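Local coordinates for protein aclacinomycin-N/aclacinomycin-A oxidase (PDB 2IPI) that oxidises the terminal sugar of the anthracycline aclacinomycin in two successive oxygen-dependent steps, using a bicovalently attached FAD, to give aclacinomycin A and then aclacinomycin Y, at residues 69-73 / 189-193; 245-249 / 308-312; 451-455 / 479-483. All coordinates share one frame; numbering follows the deposited sequence.

Contact 1 (69-73 / 189-193); sequences VDAVN and GRARK
Val69, Val72 and Asn73, on one side of helix 65-78, gather round the methyl group of Ala191 at the start of strand 191-197. This is alpha/beta packing within the PCMH-type FAD-binding domain: the helix lies against the edge strand of a five-stranded antiparallel sheet, the two short axes running almost antiparallel at 164° and approaching to 7.9 Å. The methyls of Val69 divide the work. CG1, anti to the backbone N (chi1 165°), reaches Ala191 CB at 3.9 Å, while CG2 leans on the strand backbone further along, 4.1 Å from Lys193 N. One helical turn on, Val72 sends its own CG1 to within 4.1 Å of Ala191 CB, and both valines also touch Val183 on the adjoining strand 177-185, which carries the apolar layer inward.

Asn73 adds the polar part. Its amide comes in beside the same methyl and offers OD1 to Ala191 N, a hydrogen bond of 3.1 Å with an N-H...O angle of 150°; the donor lies in the carbonyl plane and uses a lone pair. That bond ties the helix to the backbone where the chain leaves the turn at Gly189.

Arg190 and Arg192 project away from the helix. Asp186 OD2 makes a salt bridge with each of them, which probably offsets their like charges. Back at the helix, the same Asn73 OD1 that accepts from the backbone also presses on Ala191 CB, at 3.1 Å.

Contact 2 (245-249 / 308-312); sequences PTSTL and QIDGG
Asp310 OD1 reaches across to Thr246 N, which donates to it at 3.1 Å with a bent N-H...O angle of 136°. A second donor, Gly312 N, two residues on in the turn after the strand, meets the same oxygen at 2.9 Å and makes an Asx turn. The two N-H groups come from opposite faces of the carboxylate, both well out of its plane, so OD1 is gripped from above and below. With CG anti to the backbone N (chi1 160°), the carboxylate is carried toward Thr246, and Pro245 packs beside it, its CB 3.6 Å from Asp310 OD1.

Next to this, Gly311 N donates to Ser247 O at 2.9 Å, and Asp310 CA adds a CA-H...O contact to the same oxygen. Gly311 has no side chain, and Ser247 OG settles over its CA at 3.4 Å.

Further in, the strands pair regularly. Leu249 and Ile309 form an antiparallel hydrogen-bonded pair, with Leu249 N to Ile309 O at 2.9 Å and Ile309 N to Leu249 O at 3.2 Å; Thr248 and Asp310 are the adjoining non-hydrogen-bonded pair. Strands 248-256 and 302-310 are neighbours in the seven-stranded antiparallel sheet, and the contact lies where the first begins and the second ends.

The face bearing Leu249 and Ile309 is covered by helix 316-327, through Leu320 among others. On the other face, Trp344 of helix 344-348 packs on Pro245 and Thr248. Thr248 CG2 also touches Gln308 OE1 at 3.7 Å, where the two side chains cross at a slant, and NE2 of Gln308 makes a weak hydrogen bond with His290 ND1.

Contact 3 (451-455 / 479-483); sequences TTGGV and WNTSG
Val455 lays its two methyls over the backbone of Thr481. CG1, beside its own backbone N (chi1 -59°), bears on the Asn480-Thr481 peptide, and its 3.5 Å approach to Thr481 CA is tighter than normal carbon contact; the model is crowded here, and its fine detail should not be leaned on. CG2 sits over the same alpha carbon, 3.7 Å from Thr481 CA. The methyl of Thr481 completes the apolar patch, its CG2 being 4.0 Å from Val455 CG1, while its hydroxyl turns to another part of the loop and makes a weak hydrogen bond with Leu474 O.

One residue back, Asn480 reaches across with its amide to Gly454, ND2 pointing at Gly454 O. The modelled length is improbably short, so the detail of this bond is doubtful. The backbones run very close here, 4.4 Å between Gly454 CA and Asn480 CA. Gly453 and Gly454 both have positive phi and present no side chain to the other segment; Ser482 comes up against this glycine turn, its CB 3.7 Å from Gly453 CA.

Neither segment is helix or strand. They are two irregular legs of the long connection between helix 434-448 and helix 486-491, and they meet at the two ends of a run of 23 residues that includes Asn468, which binds FAD, and the catalytic Tyr469. The contact itself lies away from the site. Helix 434-448 lies alongside: Asn480 touches Tyr445 and Arg446, and Trp479 touches Arg442.

How the contacts relate
The three contacts follow one another along the chain without touching. Centres of contacts 1 and 2 are about 45 Å apart, on opposite sides of the chain's centre, and the centre of contact 3 is about 41 Å from each. The chain joining the halves of contact 1 carries His89 and Cys149, the two residues bonded covalently to FAD, and the Val72 side chain is about 10 Å from the cofactor. At contact 2, the Gln308 side chain is about 9 Å from that of catalytic Tyr397 and about 10 Å from both FAD and the bound anthracycline. Contact 3 is tied to the site through the chain between its segments, with Asn468 and Tyr469.

Contact 1 (69-73 / 189-193)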
ATOM      1  N   VAL A  69      -0.211 -17.155  20.046  1.00 10.39           N
ATOM      2  CA  VAL A  69       0.866 -18.083  20.420  1.00  9.80           C
ATOM      3  C   VAL A  69       0.409 -19.524  20.308  1.00 10.03           C
ATOM      4  O   VAL A  69       1.093 -20.379  19.734  1.00 14.29           O
ATOM      5  CB  VAL A  69       1.404 -17.796  21.829  1.00  8.08           C
ATOM      6  CG1 VAL A  69       2.243 -18.954  22.357  1.00 13.78           C
ATOM      7  CG2 VAL A  69       2.216 -16.504  21.814  1.00  6.80           C
ATOM      8  N   ASP A  70      -0.769 -19.831  20.833  1.00 11.02           N
ATOM      9  CA  ASP A  70      -1.328 -21.175  20.844  1.00 13.12           C
ATOM     10  C   ASP A  70      -1.513 -21.685  19.419  1.00 16.24           C
ATOM     11  O   ASP A  70      -1.106 -22.803  19.108  1.00 12.66           O
ATOM     12  CB  ASP A  70      -2.605 -21.113  21.657  1.00 16.28           C
ATOM     13  CG  ASP A  70      -3.621 -22.204  21.516  1.00 20.86           C
ATOM     14  OD1 ASP A  70      -3.274 -23.243  20.919  1.00 27.35           O
ATOM     15  OD2 ASP A  70      -4.761 -22.017  22.001  1.00 23.00           O
ATOM     16  N   ALA A  71      -2.128 -20.873  18.572  1.00 14.35           N
ATOM     17  CA  ALA A  71      -2.409 -21.259  17.202  1.00 12.58           C
ATOM     18  C   ALA A  71      -1.140 -21.603  16.427  1.00  8.81           C
ATOM     19  O   ALA A  71      -1.156 -22.625  15.734  1.00 10.51           O
ATOM     20  CB  ALA A  71      -3.154 -20.143  16.475  1.00 10.68           C
ATOM     21  N   VAL A  72      -0.127 -20.764  16.564  1.00  7.73           N
ATOM     22  CA  VAL A  72       1.173 -21.045  15.944  1.00  8.77           C
ATOM     23  C   VAL A  72       1.749 -22.371  16.414  1.00 13.47           C
ATOM     24  O   VAL A  72       2.239 -23.244  15.681  1.00 12.85           O
ATOM     25  CB  VAL A  72       2.183 -19.940  16.261  1.00  8.13           C
ATOM     26  CG1 VAL A  72       3.525 -20.256  15.600  1.00 16.22           C
ATOM     27  CG2 VAL A  72       1.700 -18.563  15.812  1.00  9.52           C
ATOM     28  N   ASN A  73       1.708 -22.545  17.737  1.00 14.19           N
ATOM     29  CA  ASN A  73       2.286 -23.783  18.276  1.00 14.10           C
ATOM     30  C   ASN A  73       1.499 -24.976  17.752  1.00 14.06           C
ATOM     31  O   ASN A  73       2.084 -26.020  17.421  1.00 14.39           O
ATOM     32  CB  ASN A  73       2.330 -23.764  19.798  1.00 12.83           C
ATOM     33  CG  ASN A  73       3.358 -22.794  20.348  1.00 11.92           C
ATOM     34  OD1 ASN A  73       4.452 -22.599  19.809  1.00  9.09           O
ATOM     35  ND2 ASN A  73       2.986 -22.161  21.459  1.00 20.72           N
ATOM     36  N   GLY A 189      12.085 -23.725  18.576  1.00 18.95           N
ATOM     37  CA  GLY A 189      10.776 -24.119  18.095  1.00 14.46           C
ATOM     38  C   GLY A 189       9.617 -23.571  18.912  1.00 12.52           C
ATOM     39  O   GLY A 189       8.505 -24.098  18.846  1.00 10.69           O
ATOM     40  N   ARG A 190       9.864 -22.515  19.675  1.00 13.71           N
ATOM     41  CA  ARG A 190       8.830 -22.014  20.577  1.00 15.12           C
ATOM     42  C   ARG A 190       8.192 -20.731  20.042  1.00  9.39           C
ATOM     43  O   ARG A 190       8.950 -19.824  19.711  1.00 10.10           O
ATOM     44  CB  ARG A 190       9.402 -21.695  21.960  1.00 14.12           C
ATOM     45  CG  ARG A 190       9.074 -22.685  23.048  1.00 17.01           C
ATOM     46  CD  ARG A 190      10.001 -22.603  24.239  1.00 18.55           C
ATOM     47  NE  ARG A 190      11.369 -22.212  23.895  1.00 20.29           N
ATOM     48  CZ  ARG A 190      12.123 -21.486  24.722  1.00 22.03           C
ATOM     49  NH1 ARG A 190      11.624 -21.101  25.895  1.00 22.92           N
ATOM     50  NH2 ARG A 190      13.359 -21.152  24.392  1.00 19.11           N
ATOM     51  N   ALA A 191       6.876 -20.653  19.998  1.00 12.34           N
ATOM     52  CA  ALA A 191       6.195 -19.374  19.776  1.00 13.03           C
ATOM     53  C   ALA A 191       6.319 -18.495  21.021  1.00 16.24           C
ATOM     54  O   ALA A 191       6.232 -18.999  22.144  1.00 18.12           O
ATOM     55  CB  ALA A 191       4.737 -19.579  19.415  1.00 11.78           C
ATOM     56  N   ARG A 192       6.512 -17.194  20.830  1.00 14.32           N
ATOM     57  CA  ARG A 192       6.656 -16.259  21.934  1.00 15.92           C
ATOM     58  C   ARG A 192       6.104 -14.875  21.597  1.00 15.30           C
ATOM     59  O   ARG A 192       6.187 -14.388  20.478  1.00 12.84           O
ATOM     60  CB  ARG A 192       8.124 -16.110  22.363  1.00 19.91           C
ATOM     61  CG  ARG A 192       9.157 -16.703  21.424  1.00 24.15           C
ATOM     62  CD  ARG A 192      10.210 -17.531  22.122  1.00 28.42           C
ATOM     63  NE  ARG A 192       9.735 -18.308  23.269  1.00 31.44           N
ATOM     64  CZ  ARG A 192      10.365 -18.398  24.439  1.00 34.27           C
ATOM     65  NH1 ARG A 192      11.511 -17.750  24.631  1.00 34.71           N
ATOM     66  NH2 ARG A 192       9.856 -19.129  25.421  1.00 39.26           N
ATOM     67  N   LYS A 193       5.553 -14.189  22.603  1.00 13.72           N
ATOM     68  CA  LYS A 193       5.137 -12.807  22.314  1.00 16.34           C
ATOM     69  C   LYS A 193       6.189 -11.810  22.770  1.00 15.52           C
ATOM     70  O   LYS A 193       6.735 -11.898  23.889  1.00 14.21           O
ATOM     71  CB  LYS A 193       3.767 -12.594  22.962  1.00 21.57           C
ATOM     72  CG  LYS A 193       3.159 -11.243  22.613  1.00 25.21           C
ATOM     73  CD  LYS A 193       2.205 -10.823  23.745  1.00 25.88           C
ATOM     74  CE  LYS A 193       2.295 -11.825  24.896  1.00 25.73           C
ATOM     75  NZ  LYS A 193       3.477 -11.590  25.777  1.00 21.57           N
TER

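Contact 2 (245-249 / 308-312)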
ATOM      1  N   PRO A 245      -7.554  17.233   8.728  1.00 16.23           N
ATOM      2  CA  PRO A 245      -7.866  18.482   8.028  1.00 14.93           C
ATOM      3  C   PRO A 245      -9.218  19.032   8.455  1.00 13.00           C
ATOM      4  O   PRO A 245     -10.080  18.281   8.897  1.00 13.61           O
ATOM      5  CB  PRO A 245      -7.950  18.071   6.551  1.00 15.13           C
ATOM      6  CG  PRO A 245      -7.016  16.902   6.508  1.00 18.41           C
ATOM      7  CD  PRO A 245      -7.339  16.134   7.780  1.00 18.61           C
ATOM      8  N   THR A 246      -9.376  20.335   8.297  1.00 14.12           N
ATOM      9  CA  THR A 246     -10.641  21.012   8.595  1.00 15.53           C
ATOM     10  C   THR A 246     -11.784  20.414   7.788  1.00 15.22           C
ATOM     11  O   THR A 246     -12.899  20.171   8.239  1.00 18.70           O
ATOM     12  CB  THR A 246     -10.536  22.518   8.281  1.00 17.43           C
ATOM     13  OG1 THR A 246      -9.537  23.124   9.088  1.00 20.88           O
ATOM     14  CG2 THR A 246     -11.874  23.175   8.619  1.00 17.22           C
ATOM     15  N   SER A 247     -11.467  20.161   6.520  1.00 14.91           N
ATOM     16  CA  SER A 247     -12.379  19.594   5.542  1.00 14.83           C
ATOM     17  C   SER A 247     -11.605  19.135   4.309  1.00 13.35           C
ATOM     18  O   SER A 247     -10.396  19.381   4.225  1.00 16.18           O
ATOM     19  CB  SER A 247     -13.434  20.634   5.123  1.00 15.07           C
ATOM     20  OG  SER A 247     -12.767  21.809   4.678  1.00 17.09           O
ATOM     21  N   THR A 248     -12.283  18.498   3.378  1.00 18.02           N
ATOM     22  CA  THR A 248     -11.683  18.042   2.133  1.00 18.47           C
ATOM     23  C   THR A 248     -12.330  18.739   0.936  1.00 15.03           C
ATOM     24  O   THR A 248     -13.497  18.473   0.625  1.00 18.91           O
ATOM     25  CB  THR A 248     -11.838  16.517   1.936  1.00 21.20           C
ATOM     26  OG1 THR A 248     -11.193  15.793   2.992  1.00 13.14           O
ATOM     27  CG2 THR A 248     -11.189  16.058   0.633  1.00 15.53           C
ATOM     28  N   LEU A 249     -11.574  19.591   0.263  1.00 14.74           N
ATOM     29  CA  LEU A 249     -12.004  20.199  -1.000  1.00 16.36           C
ATOM     30  C   LEU A 249     -11.563  19.317  -2.174  1.00 18.94           C
ATOM     31  O   LEU A 249     -10.381  19.006  -2.295  1.00 16.87           O
ATOM     32  CB  LEU A 249     -11.440  21.605  -1.160  1.00 16.64           C
ATOM     33  CG  LEU A 249     -11.487  22.228  -2.556  1.00 15.57           C
ATOM     34  CD1 LEU A 249     -12.877  22.166  -3.168  1.00 17.04           C
ATOM     35  CD2 LEU A 249     -11.008  23.678  -2.515  1.00 16.51           C
ATOM     36  N   GLN A 308      -7.277  16.419  -4.235  1.00 12.60           N
ATOM     37  CA  GLN A 308      -7.913  16.848  -2.983  1.00 13.90           C
ATOM     38  C   GLN A 308      -6.940  17.644  -2.119  1.00 15.10           C
ATOM     39  O   GLN A 308      -5.733  17.532  -2.299  1.00 16.12           O
ATOM     40  CB  GLN A 308      -8.479  15.656  -2.223  1.00 13.14           C
ATOM     41  CG  GLN A 308      -7.436  14.769  -1.563  1.00 14.65           C
ATOM     42  CD  GLN A 308      -7.999  13.433  -1.118  1.00 15.76           C
ATOM     43  OE1 GLN A 308      -8.735  13.330  -0.125  1.00 21.04           O
ATOM     44  NE2 GLN A 308      -7.641  12.401  -1.873  1.00 14.92           N
ATOM     45  N   ILE A 309      -7.467  18.446  -1.198  1.00 15.44           N
ATOM     46  CA  ILE A 309      -6.652  19.252  -0.302  1.00 15.01           C
ATOM     47  C   ILE A 309      -7.466  19.682   0.925  1.00 18.68           C
ATOM     48  O   ILE A 309      -8.694  19.677   0.894  1.00 23.69           O
ATOM     49  CB  ILE A 309      -6.098  20.520  -0.990  1.00 13.11           C
ATOM     50  CG1 ILE A 309      -4.905  21.133  -0.290  1.00  7.00           C
ATOM     51  CG2 ILE A 309      -7.216  21.551  -1.156  1.00 13.48           C
ATOM     52  CD1 ILE A 309      -3.978  21.977  -1.130  1.00 11.68           C
ATOM     53  N   ASP A 310      -6.771  20.056   1.995  1.00 17.83           N
ATOM     54  CA  ASP A 310      -7.439  20.529   3.212  1.00 16.38           C
ATOM     55  C   ASP A 310      -8.150  21.835   2.880  1.00 16.64           C
ATOM     56  O   ASP A 310      -7.500  22.840   2.572  1.00 13.38           O
ATOM     57  CB  ASP A 310      -6.417  20.677   4.318  1.00 16.41           C
ATOM     58  CG  ASP A 310      -6.729  21.549   5.499  1.00 19.42           C
ATOM     59  OD1 ASP A 310      -7.890  21.630   5.949  1.00 22.82           O
ATOM     60  OD2 ASP A 310      -5.761  22.166   6.020  1.00 22.14           O
ATOM     61  N   GLY A 311      -9.469  21.802   2.936  1.00 15.60           N
ATOM     62  CA  GLY A 311     -10.293  22.961   2.682  1.00 19.81           C
ATOM     63  C   GLY A 311     -10.095  24.090   3.672  1.00 21.85           C
ATOM     64  O   GLY A 311     -10.667  25.175   3.500  1.00 27.07           O
ATOM     65  N   GLY A 312      -9.302  23.896   4.719  1.00 19.34           N
ATOM     66  CA  GLY A 312      -9.039  24.977   5.656  1.00 14.05           C
ATOM     67  C   GLY A 312      -7.768  25.728   5.379  1.00 18.95           C
ATOM     68  O   GLY A 312      -7.407  26.616   6.180  1.00 19.77           O
TER

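Contact 3 (451-455 / 479-483)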
ATOM      1  N   THR A 451      13.682  -0.296 -21.516  1.00 10.94           N
ATOM      2  CA  THR A 451      15.104   0.007 -21.665  1.00 17.03           C
ATOM      3  C   THR A 451      15.946  -0.571 -20.541  1.00 20.87           C
ATOM      4  O   THR A 451      17.174  -0.528 -20.532  1.00 16.19           O
ATOM      5  CB  THR A 451      15.350   1.527 -21.739  1.00 23.10           C
ATOM      6  OG1 THR A 451      16.669   1.704 -22.267  1.00 28.08           O
ATOM      7  CG2 THR A 451      15.295   2.160 -20.367  1.00 23.57           C
ATOM      8  N   THR A 452      15.286  -1.138 -19.529  1.00 24.60           N
ATOM      9  CA  THR A 452      16.041  -1.771 -18.459  1.00 22.66           C
ATOM     10  C   THR A 452      15.947  -3.293 -18.516  1.00 23.91           C
ATOM     11  O   THR A 452      16.827  -3.984 -17.988  1.00 31.30           O
ATOM     12  CB  THR A 452      15.508  -1.314 -17.085  1.00 21.13           C
ATOM     13  OG1 THR A 452      16.573  -0.855 -16.253  1.00 28.06           O
ATOM     14  CG2 THR A 452      14.875  -2.529 -16.422  1.00 20.07           C
ATOM     15  N   GLY A 453      14.892  -3.822 -19.131  1.00 16.78           N
ATOM     16  CA  GLY A 453      14.562  -5.236 -19.034  1.00 13.32           C
ATOM     17  C   GLY A 453      13.236  -5.425 -18.307  1.00 12.16           C
ATOM     18  O   GLY A 453      12.989  -6.311 -17.513  1.00 18.72           O
ATOM     19  N   GLY A 454      12.331  -4.504 -18.603  1.00 13.37           N
ATOM     20  CA  GLY A 454      10.940  -4.576 -18.314  1.00 12.17           C
ATOM     21  C   GLY A 454      10.586  -4.293 -16.866  1.00 12.48           C
ATOM     22  O   GLY A 454       9.463  -4.650 -16.484  1.00 13.21           O
ATOM     23  N   VAL A 455      11.535  -3.696 -16.152  1.00 12.59           N
ATOM     24  CA  VAL A 455      11.316  -3.405 -14.737  1.00 13.76           C
ATOM     25  C   VAL A 455      11.825  -2.028 -14.343  1.00 13.42           C
ATOM     26  O   VAL A 455      12.778  -1.491 -14.899  1.00 18.78           O
ATOM     27  CB  VAL A 455      11.979  -4.440 -13.809  1.00 10.95           C
ATOM     28  CG1 VAL A 455      11.440  -5.840 -14.082  1.00 15.04           C
ATOM     29  CG2 VAL A 455      13.489  -4.394 -13.961  1.00 10.44           C
ATOM     30  N   TRP A 479      10.507 -13.006 -18.789  1.00 37.89           N
ATOM     31  CA  TRP A 479       9.760 -11.771 -18.810  1.00 38.40           C
ATOM     32  C   TRP A 479      10.685 -10.565 -18.779  1.00 41.05           C
ATOM     33  O   TRP A 479      11.129 -10.079 -19.823  1.00 50.78           O
ATOM     34  CB  TRP A 479       8.777 -11.683 -17.625  1.00 37.45           C
ATOM     35  CG  TRP A 479       7.418 -12.166 -18.059  1.00 36.60           C
ATOM     36  CD1 TRP A 479       6.692 -13.194 -17.536  1.00 34.47           C
ATOM     37  CD2 TRP A 479       6.637 -11.614 -19.128  1.00 36.80           C
ATOM     38  NE1 TRP A 479       5.503 -13.314 -18.218  1.00 33.81           N
ATOM     39  CE2 TRP A 479       5.444 -12.357 -19.198  1.00 34.47           C
ATOM     40  CE3 TRP A 479       6.835 -10.559 -20.031  1.00 39.13           C
ATOM     41  CZ2 TRP A 479       4.451 -12.083 -20.138  1.00 34.54           C
ATOM     42  CZ3 TRP A 479       5.845 -10.292 -20.960  1.00 38.27           C
ATOM     43  CH2 TRP A 479       4.668 -11.048 -21.005  1.00 35.30           C
ATOM     44  N   ASN A 480      10.960 -10.095 -17.564  1.00 39.54           N
ATOM     45  CA  ASN A 480      11.642  -8.802 -17.437  1.00 37.51           C
ATOM     46  C   ASN A 480      12.854  -8.918 -16.516  1.00 36.17           C
ATOM     47  O   ASN A 480      13.625  -9.881 -16.593  1.00 31.31           O
ATOM     48  CB  ASN A 480      10.648  -7.748 -16.965  1.00 36.31           C
ATOM     49  CG  ASN A 480       9.219  -7.857 -17.419  1.00 33.98           C
ATOM     50  OD1 ASN A 480       8.668  -8.896 -17.786  1.00 24.80           O
ATOM     51  ND2 ASN A 480       8.483  -6.746 -17.418  1.00 27.55           N
ATOM     52  N   THR A 481      13.060  -7.949 -15.630  1.00 34.66           N
ATOM     53  CA  THR A 481      14.129  -7.992 -14.645  1.00 31.67           C
ATOM     54  C   THR A 481      15.491  -8.280 -15.255  1.00 37.13           C
ATOM     55  O   THR A 481      16.006  -9.402 -15.114  1.00 49.55           O
ATOM     56  CB  THR A 481      13.851  -9.086 -13.588  1.00 26.33           C
ATOM     57  OG1 THR A 481      12.599  -9.726 -13.851  1.00 25.84           O
ATOM     58  CG2 THR A 481      13.773  -8.491 -12.192  1.00 19.79           C
ATOM     59  N   SER A 482      16.139  -7.340 -15.942  1.00 36.53           N
ATOM     60  CA  SER A 482      17.434  -7.718 -16.514  1.00 32.52           C
ATOM     61  C   SER A 482      18.621  -7.405 -15.606  1.00 26.50           C
ATOM     62  O   SER A 482      19.195  -6.323 -15.552  1.00 18.40           O
ATOM     63  CB  SER A 482      17.611  -7.095 -17.903  1.00 33.19           C
ATOM     64  OG  SER A 482      17.376  -8.081 -18.891  1.00 28.01           O
ATOM     65  N   GLY A 483      19.003  -8.463 -14.892  1.00 24.40           N
ATOM     66  CA  GLY A 483      20.175  -8.468 -14.060  1.00 22.63           C
ATOM     67  C   GLY A 483      19.904  -8.112 -12.618  1.00 24.91           C
ATOM     68  O   GLY A 483      20.709  -8.473 -11.760  1.00 28.09           O
TER